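Local coordinates for penicillin-binding protein 2B (Streptococcus pneumoniae, PDB 2WAD) that probably cross-links the peptide stems of neighbouring glycan strands in cell-wall peptidoglycan as a transpeptidase of the elongation machinery, and binds penicillin, at residues V610-K615 with A634-T640; R602-D606 with P663-R667. All coordinates share one frame; numbering follows the deposited sequence.

Contact 1 of 2, residues V610-K615 with A634-T640. Unlike the reference sequence in segment 634-640: Thr640 (reference Ser).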
ATOM      1  N   VAL A 610     -11.684  24.299 -15.952  1.00 45.00           N
ATOM      2  CA  VAL A 610     -12.601  23.397 -16.650  1.00 43.24           C
ATOM      3  C   VAL A 610     -13.867  23.310 -15.811  1.00 41.96           C
ATOM      4  O   VAL A 610     -13.845  23.636 -14.621  1.00 41.63           O
ATOM      5  CB  VAL A 610     -12.050  21.938 -16.783  1.00 47.64           C
ATOM      6  CG1 VAL A 610     -10.983  21.843 -17.869  1.00 45.89           C
ATOM      7  CG2 VAL A 610     -11.555  21.415 -15.437  1.00 42.50           C
ATOM      8  N   SER A 611     -14.956  22.871 -16.435  1.00 38.96           N
ATOM      9  CA  SER A 611     -16.218  22.655 -15.746  1.00 38.88           C
ATOM     10  C   SER A 611     -16.090  21.512 -14.732  1.00 39.28           C
ATOM     11  O   SER A 611     -15.723  20.398 -15.088  1.00 41.16           O
ATOM     12  CB  SER A 611     -17.305  22.329 -16.764  1.00 38.69           C
ATOM     13  OG  SER A 611     -18.520  22.015 -16.100  1.00 43.13           O
ATOM     14  N   ILE A 612     -16.407  21.810 -13.477  1.00 39.06           N
ATOM     15  CA  ILE A 612     -16.266  20.914 -12.342  1.00 36.12           C
ATOM     16  C   ILE A 612     -17.646  20.576 -11.773  1.00 37.74           C
ATOM     17  O   ILE A 612     -18.490  21.471 -11.596  1.00 35.68           O
ATOM     18  CB  ILE A 612     -15.413  21.584 -11.234  1.00 33.36           C
ATOM     19  CG1 ILE A 612     -13.996  21.830 -11.761  1.00 31.24           C
ATOM     20  CG2 ILE A 612     -15.376  20.696  -9.997  1.00 33.14           C
ATOM     21  CD1 ILE A 612     -13.052  22.411 -10.784  1.00 31.93           C
ATOM     22  N   SER A 613     -17.869  19.285 -11.521  1.00 36.75           N
ATOM     23  CA  SER A 613     -19.054  18.794 -10.817  1.00 36.63           C
ATOM     24  C   SER A 613     -18.599  18.161  -9.498  1.00 36.44           C
ATOM     25  O   SER A 613     -17.496  17.618  -9.407  1.00 40.22           O
ATOM     26  CB  SER A 613     -19.771  17.761 -11.684  1.00 37.31           C
ATOM     27  OG  SER A 613     -20.171  18.319 -12.926  1.00 42.58           O
ATOM     28  N   GLY A 614     -19.404  18.244  -8.451  1.00 34.29           N
ATOM     29  CA  GLY A 614     -18.938  17.702  -7.188  1.00 36.14           C
ATOM     30  C   GLY A 614     -19.991  17.703  -6.101  1.00 35.87           C
ATOM     31  O   GLY A 614     -21.179  17.919  -6.373  1.00 34.30           O
ATOM     32  N   LYS A 615     -19.544  17.496  -4.863  1.00 33.58           N
ATOM     33  CA  LYS A 615     -20.465  17.446  -3.714  1.00 36.60           C
ATOM     34  C   LYS A 615     -19.651  17.788  -2.463  1.00 36.83           C
ATOM     35  O   LYS A 615     -18.528  17.329  -2.307  1.00 38.64           O
ATOM     36  CB  LYS A 615     -21.088  16.038  -3.613  1.00 35.73           C
ATOM     37  CG  LYS A 615     -22.061  15.808  -2.463  1.00 38.33           C
ATOM     38  CD  LYS A 615     -23.338  16.604  -2.682  1.00 28.82           C
ATOM     39  CE  LYS A 615     -24.259  16.574  -1.467  1.00 33.66           C
ATOM     40  NZ  LYS A 615     -23.725  17.384  -0.302  1.00 35.87           N
ATOM     41  N   ALA A 634     -14.857  16.893   0.531  1.00 32.69           N
ATOM     42  CA  ALA A 634     -15.403  17.255  -0.781  1.00 32.77           C
ATOM     43  C   ALA A 634     -14.996  16.179  -1.784  1.00 32.73           C
ATOM     44  O   ALA A 634     -13.917  15.625  -1.677  1.00 30.93           O
ATOM     45  CB  ALA A 634     -14.857  18.628  -1.236  1.00 29.17           C
ATOM     46  N   VAL A 635     -15.860  15.895  -2.756  1.00 33.36           N
ATOM     47  CA  VAL A 635     -15.515  15.047  -3.896  1.00 33.22           C
ATOM     48  C   VAL A 635     -15.884  15.812  -5.177  1.00 34.70           C
ATOM     49  O   VAL A 635     -16.811  16.608  -5.168  1.00 35.13           O
ATOM     50  CB  VAL A 635     -16.257  13.670  -3.840  1.00 35.49           C
ATOM     51  CG1 VAL A 635     -15.852  12.878  -2.612  1.00 25.06           C
ATOM     52  CG2 VAL A 635     -17.774  13.843  -3.844  1.00 32.18           C
ATOM     53  N   ALA A 636     -15.161  15.588  -6.270  1.00 33.08           N
ATOM     54  CA  ALA A 636     -15.391  16.317  -7.515  1.00 34.20           C
ATOM     55  C   ALA A 636     -14.857  15.520  -8.700  1.00 31.16           C
ATOM     56  O   ALA A 636     -13.953  14.704  -8.541  1.00 31.31           O
ATOM     57  CB  ALA A 636     -14.673  17.694  -7.462  1.00 34.33           C
ATOM     58  N   TYR A 637     -15.376  15.787  -9.895  1.00 32.57           N
ATOM     59  CA  TYR A 637     -14.729  15.328 -11.129  1.00 30.88           C
ATOM     60  C   TYR A 637     -14.815  16.387 -12.229  1.00 33.11           C
ATOM     61  O   TYR A 637     -15.556  17.366 -12.097  1.00 33.85           O
ATOM     62  CB  TYR A 637     -15.324  14.005 -11.615  1.00 32.22           C
ATOM     63  CG  TYR A 637     -16.814  14.053 -11.882  1.00 33.57           C
ATOM     64  CD1 TYR A 637     -17.323  14.529 -13.087  1.00 33.70           C
ATOM     65  CD2 TYR A 637     -17.724  13.652 -10.902  1.00 40.53           C
ATOM     66  CE1 TYR A 637     -18.712  14.585 -13.313  1.00 32.18           C
ATOM     67  CE2 TYR A 637     -19.093  13.674 -11.128  1.00 41.39           C
ATOM     68  CZ  TYR A 637     -19.581  14.161 -12.327  1.00 41.12           C
ATOM     69  OH  TYR A 637     -20.952  14.201 -12.511  1.00 42.44           O
ATOM     70  N   ALA A 638     -14.059  16.184 -13.307  1.00 32.94           N
ATOM     71  CA  ALA A 638     -13.917  17.170 -14.377  1.00 37.10           C
ATOM     72  C   ALA A 638     -13.109  16.580 -15.528  1.00 37.25           C
ATOM     73  O   ALA A 638     -12.287  15.690 -15.336  1.00 34.94           O
ATOM     74  CB  ALA A 638     -13.207  18.447 -13.857  1.00 37.08           C
ATOM     75  N   PRO A 639     -13.319  17.097 -16.743  1.00 39.74           N
ATOM     76  CA  PRO A 639     -14.386  18.061 -16.967  1.00 38.44           C
ATOM     77  C   PRO A 639     -15.771  17.421 -16.935  1.00 41.05           C
ATOM     78  O   PRO A 639     -15.926  16.228 -17.209  1.00 42.78           O
ATOM     79  CB  PRO A 639     -14.078  18.641 -18.351  1.00 39.12           C
ATOM     80  CG  PRO A 639     -12.876  17.943 -18.872  1.00 36.86           C
ATOM     81  CD  PRO A 639     -12.268  17.120 -17.778  1.00 37.57           C
ATOM     82  N   THR A 640     -16.777  18.196 -16.551  1.00 41.34           N
ATOM     83  CA  THR A 640     -18.114  17.641 -16.435  1.00 42.43           C
ATOM     84  C   THR A 640     -18.436  16.708 -17.606  1.00 46.28           C
ATOM     85  O   THR A 640     -18.898  15.589 -17.405  1.00 44.64           O
ATOM     86  CB  THR A 640     -19.150  18.764 -16.324  1.00 41.74           C
ATOM     87  OG1 THR A 640     -18.918  19.486 -15.108  1.00 39.72           O
ATOM     88  CG2 THR A 640     -20.574  18.221 -16.335  1.00 36.68           C
TER
HETATM   89  O   HOH W   1     -22.125  16.352 -13.716  1.00 38.67           O
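Thr640 OG1 is gripped by two serine hydroxyls of the facing segment, lying 2.7 Å from Ser611 OG and 2.8 Å from Ser613 OG. The chain is thereby fastened just beyond the strand's end, where the backbone N of Thr640 also donates to Ser611 O (2.8 Å), approaching from above the carbonyl plane. The hydroxyl row runs on from Ser613 OG through a water to Tyr637 OH. With chi1 at -59°, Ser613 OG lies beside its own backbone N, within reach of both Thr640 and this water, while Ser613 CB rests over the Tyr637 ring in a CH-pi contact, 4.0 Å from the ring centroid and displaced toward the rim.

Regular antiparallel pairing of strands 613-616 and 634-638 adds two hydrogen-bonded pairs, Ser613 with Tyr637 and Lys615 with Val635. Between them, the non-hydrogen-bonded pair of Gly614 and Ala636 brings the two CA atoms to 3.8 Å, a close approach of the backbones. On the face bearing Ala636, its CB meets Ile612 CG2 at 4.0 Å, and Ala638 CB fits against Val610 CG2 at 3.7 Å. A cis peptide bond precedes Pro639, whose CB lies against Val610.

Lys615 pairs through its backbone but sends its amino group away to Ser443 OG and, weakly, to Ser386 O; Ser386 is the probable acyl-ester nucleophile, which places this outermost strand at the active site, consistent with the KTG motif of penicillin-binding proteins. Strand 645-650 flanks 634-638 on its other edge. Helix 661-676 packs on Val610, Ala636 and Ala638, helix 525-536 on Val635 and Tyr637, and helix 578-593 touches Ser611, Lys615 and Thr640.

Contact 2 of 2, residues R602-D606 with P663-R667. Unlike the reference sequence in segment 602-606: Asp606 (reference Asn). Unlike the reference sequence in segment 663-667: Ala664 (reference Ser).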
ATOM      1  N   ARG A 602     -20.692  26.510  -5.056  1.00 36.07           N
ATOM      2  CA  ARG A 602     -20.132  27.456  -6.025  1.00 38.11           C
ATOM      3  C   ARG A 602     -18.624  27.684  -5.862  1.00 37.52           C
ATOM      4  O   ARG A 602     -17.937  28.060  -6.820  1.00 37.72           O
ATOM      5  CB  ARG A 602     -20.916  28.790  -6.017  1.00 41.12           C
ATOM      6  CG  ARG A 602     -22.320  28.670  -6.641  1.00 41.63           C
ATOM      7  CD  ARG A 602     -23.079  29.997  -6.575  1.00 58.39           C
ATOM      8  NE  ARG A 602     -23.376  30.357  -5.192  1.00 63.72           N
ATOM      9  CZ  ARG A 602     -24.599  30.382  -4.666  1.00 65.18           C
ATOM     10  NH1 ARG A 602     -25.665  30.096  -5.405  1.00 64.27           N
ATOM     11  NH2 ARG A 602     -24.764  30.697  -3.390  1.00 64.75           N
ATOM     12  N   ALA A 603     -18.072  27.435  -4.674  1.00 36.89           N
ATOM     13  CA  ALA A 603     -16.610  27.529  -4.549  1.00 39.77           C
ATOM     14  C   ALA A 603     -15.819  26.630  -5.510  1.00 39.82           C
ATOM     15  O   ALA A 603     -14.681  26.979  -5.871  1.00 41.63           O
ATOM     16  CB  ALA A 603     -16.136  27.342  -3.094  1.00 38.97           C
ATOM     17  N   PHE A 604     -16.418  25.506  -5.917  1.00 37.00           N
ATOM     18  CA  PHE A 604     -15.845  24.598  -6.930  1.00 38.44           C
ATOM     19  C   PHE A 604     -15.551  25.311  -8.261  1.00 39.02           C
ATOM     20  O   PHE A 604     -14.567  24.990  -8.915  1.00 36.58           O
ATOM     21  CB  PHE A 604     -16.782  23.420  -7.283  1.00 37.50           C
ATOM     22  CG  PHE A 604     -16.785  22.284  -6.292  1.00 34.43           C
ATOM     23  CD1 PHE A 604     -15.611  21.633  -5.958  1.00 34.05           C
ATOM     24  CD2 PHE A 604     -17.983  21.844  -5.729  1.00 37.16           C
ATOM     25  CE1 PHE A 604     -15.594  20.573  -5.058  1.00 30.09           C
ATOM     26  CE2 PHE A 604     -17.992  20.763  -4.827  1.00 40.48           C
ATOM     27  CZ  PHE A 604     -16.790  20.129  -4.484  1.00 33.57           C
ATOM     28  N   SER A 605     -16.440  26.205  -8.688  1.00 39.58           N
ATOM     29  CA  SER A 605     -16.344  26.834 -10.012  1.00 42.17           C
ATOM     30  C   SER A 605     -15.552  28.136  -9.995  1.00 42.82           C
ATOM     31  O   SER A 605     -15.178  28.629 -11.054  1.00 43.33           O
ATOM     32  CB  SER A 605     -17.728  27.164 -10.570  1.00 41.86           C
ATOM     33  OG  SER A 605     -18.614  26.075 -10.436  1.00 42.62           O
ATOM     34  N   ASP A 606     -15.298  28.676  -8.806  1.00 43.94           N
ATOM     35  CA  ASP A 606     -14.672  29.996  -8.654  1.00 43.87           C
ATOM     36  C   ASP A 606     -13.187  29.975  -9.022  1.00 43.67           C
ATOM     37  O   ASP A 606     -12.336  29.623  -8.198  1.00 43.64           O
ATOM     38  CB  ASP A 606     -14.869  30.508  -7.223  1.00 43.38           C
ATOM     39  CG  ASP A 606     -14.312  31.913  -7.004  1.00 50.43           C
ATOM     40  OD1 ASP A 606     -13.778  32.528  -7.958  1.00 51.80           O
ATOM     41  OD2 ASP A 606     -14.416  32.406  -5.857  1.00 48.04           O
ATOM     42  N   PRO A 663     -13.992  22.188  -0.943  1.00 34.39           N
ATOM     43  CA  PRO A 663     -14.214  22.407  -2.371  1.00 35.57           C
ATOM     44  C   PRO A 663     -13.075  23.184  -3.031  1.00 35.66           C
ATOM     45  O   PRO A 663     -12.743  22.923  -4.188  1.00 37.72           O
ATOM     46  CB  PRO A 663     -15.491  23.260  -2.400  1.00 38.99           C
ATOM     47  CG  PRO A 663     -16.208  22.907  -1.092  1.00 37.60           C
ATOM     48  CD  PRO A 663     -15.145  22.598  -0.107  1.00 34.80           C
ATOM     49  N   ALA A 664     -12.451  24.109  -2.300  1.00 35.93           N
ATOM     50  CA  ALA A 664     -11.402  24.954  -2.890  1.00 34.46           C
ATOM     51  C   ALA A 664     -10.133  24.130  -3.088  1.00 32.54           C
ATOM     52  O   ALA A 664      -9.423  24.267  -4.090  1.00 34.64           O
ATOM     53  CB  ALA A 664     -11.125  26.183  -2.007  1.00 33.01           C
ATOM     54  N   ILE A 665      -9.843  23.255  -2.138  1.00 31.32           N
ATOM     55  CA  ILE A 665      -8.729  22.323  -2.321  1.00 33.35           C
ATOM     56  C   ILE A 665      -8.973  21.409  -3.522  1.00 32.47           C
ATOM     57  O   ILE A 665      -8.115  21.303  -4.395  1.00 31.47           O
ATOM     58  CB  ILE A 665      -8.430  21.497  -1.051  1.00 33.85           C
ATOM     59  CG1 ILE A 665      -8.005  22.430   0.090  1.00 34.75           C
ATOM     60  CG2 ILE A 665      -7.328  20.479  -1.332  1.00 33.04           C
ATOM     61  CD1 ILE A 665      -8.138  21.799   1.475  1.00 31.98           C
ATOM     62  N   ALA A 666     -10.159  20.801  -3.584  1.00 33.51           N
ATOM     63  CA  ALA A 666     -10.557  19.948  -4.712  1.00 34.74           C
ATOM     64  C   ALA A 666     -10.398  20.670  -6.061  1.00 33.71           C
ATOM     65  O   ALA A 666      -9.857  20.140  -7.030  1.00 38.32           O
ATOM     66  CB  ALA A 666     -12.028  19.459  -4.521  1.00 28.57           C
ATOM     67  N   ARG A 667     -10.902  21.891  -6.132  1.00 34.33           N
ATOM     68  CA  ARG A 667     -10.798  22.709  -7.341  1.00 31.00           C
ATOM     69  C   ARG A 667      -9.348  22.961  -7.703  1.00 30.39           C
ATOM     70  O   ARG A 667      -8.954  22.873  -8.867  1.00 32.90           O
ATOM     71  CB  ARG A 667     -11.468  24.050  -7.018  1.00 29.91           C
ATOM     72  CG  ARG A 667     -11.326  25.113  -8.116  1.00 35.74           C
ATOM     73  CD  ARG A 667     -11.702  26.461  -7.522  1.00 34.79           C
ATOM     74  NE  ARG A 667     -10.640  26.917  -6.621  1.00 34.07           N
ATOM     75  CZ  ARG A 667     -10.845  27.711  -5.580  1.00 40.35           C
ATOM     76  NH1 ARG A 667     -12.083  28.102  -5.304  1.00 38.89           N
ATOM     77  NH2 ARG A 667      -9.822  28.102  -4.820  1.00 34.69           N
TER
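Arg667 supplies the polar part of this contact, reaching from helix 661-676 to the turn 602-606, where its NH1 donates to Ala603 O at 2.9 Å. The bond is somewhat bent, with an N-H...O angle of 145°, and the acceptor is tilted out of the guanidinium plane. CG sits anti to the backbone N (chi1 174°) and the chain folds at chi3 (73°), which brings the guanidinium back over its own helix, with Ala664 CA beneath its centre. The aliphatic part of the arginine passes close to carbonyl oxygens as well, Arg667 CG being 3.3 Å from Phe604 O.

Apolar packing makes up the other part. Pro663 CB stands over one face of the Phe604 ring in a CH-pi contact, 3.9 Å from the centroid and offset toward the rim. Ala666 CB meets the same ring at its edge, 3.8 Å from Phe604 CE1, and Ala603 CB touches Pro663 CB more loosely at 4.2 Å. The far end of the phenyl ring reaches Ala634 and Ala636 of the central sheet.

Asp606 OD2 stays 4.9 Å from Arg667 NH1, not in contact, and would probably contribute at most a modest electrostatic attraction. Because the charged guanidinium bonds a neutral backbone carbonyl and forms no salt bridge across the contact, the attachment depends on the course of the turn's backbone as well as on the packing of Phe604.

Overall arrangement
Within the transpeptidase domain, the chain leaves helix 578-593 and enters 602-606, the first half of contact 2. It then runs into 610-615, which opens contact 1; the following loop, partly unmodelled, is closed when 634-640 returns antiparallel along strand 613-616. After strand 645-650 the chain reaches helix 661-676, where 663-667 closes the longer loop of contact 2, so the loop of contact 1 lies wholly within it. Their centres are 9 Å apart, and Phe604 bridges them, its ring packing at the backbones of Val635 and Lys615. Together they tie the active-site edge of the central antiparallel sheet to the C-terminal helix and the turn preceding the edge strand.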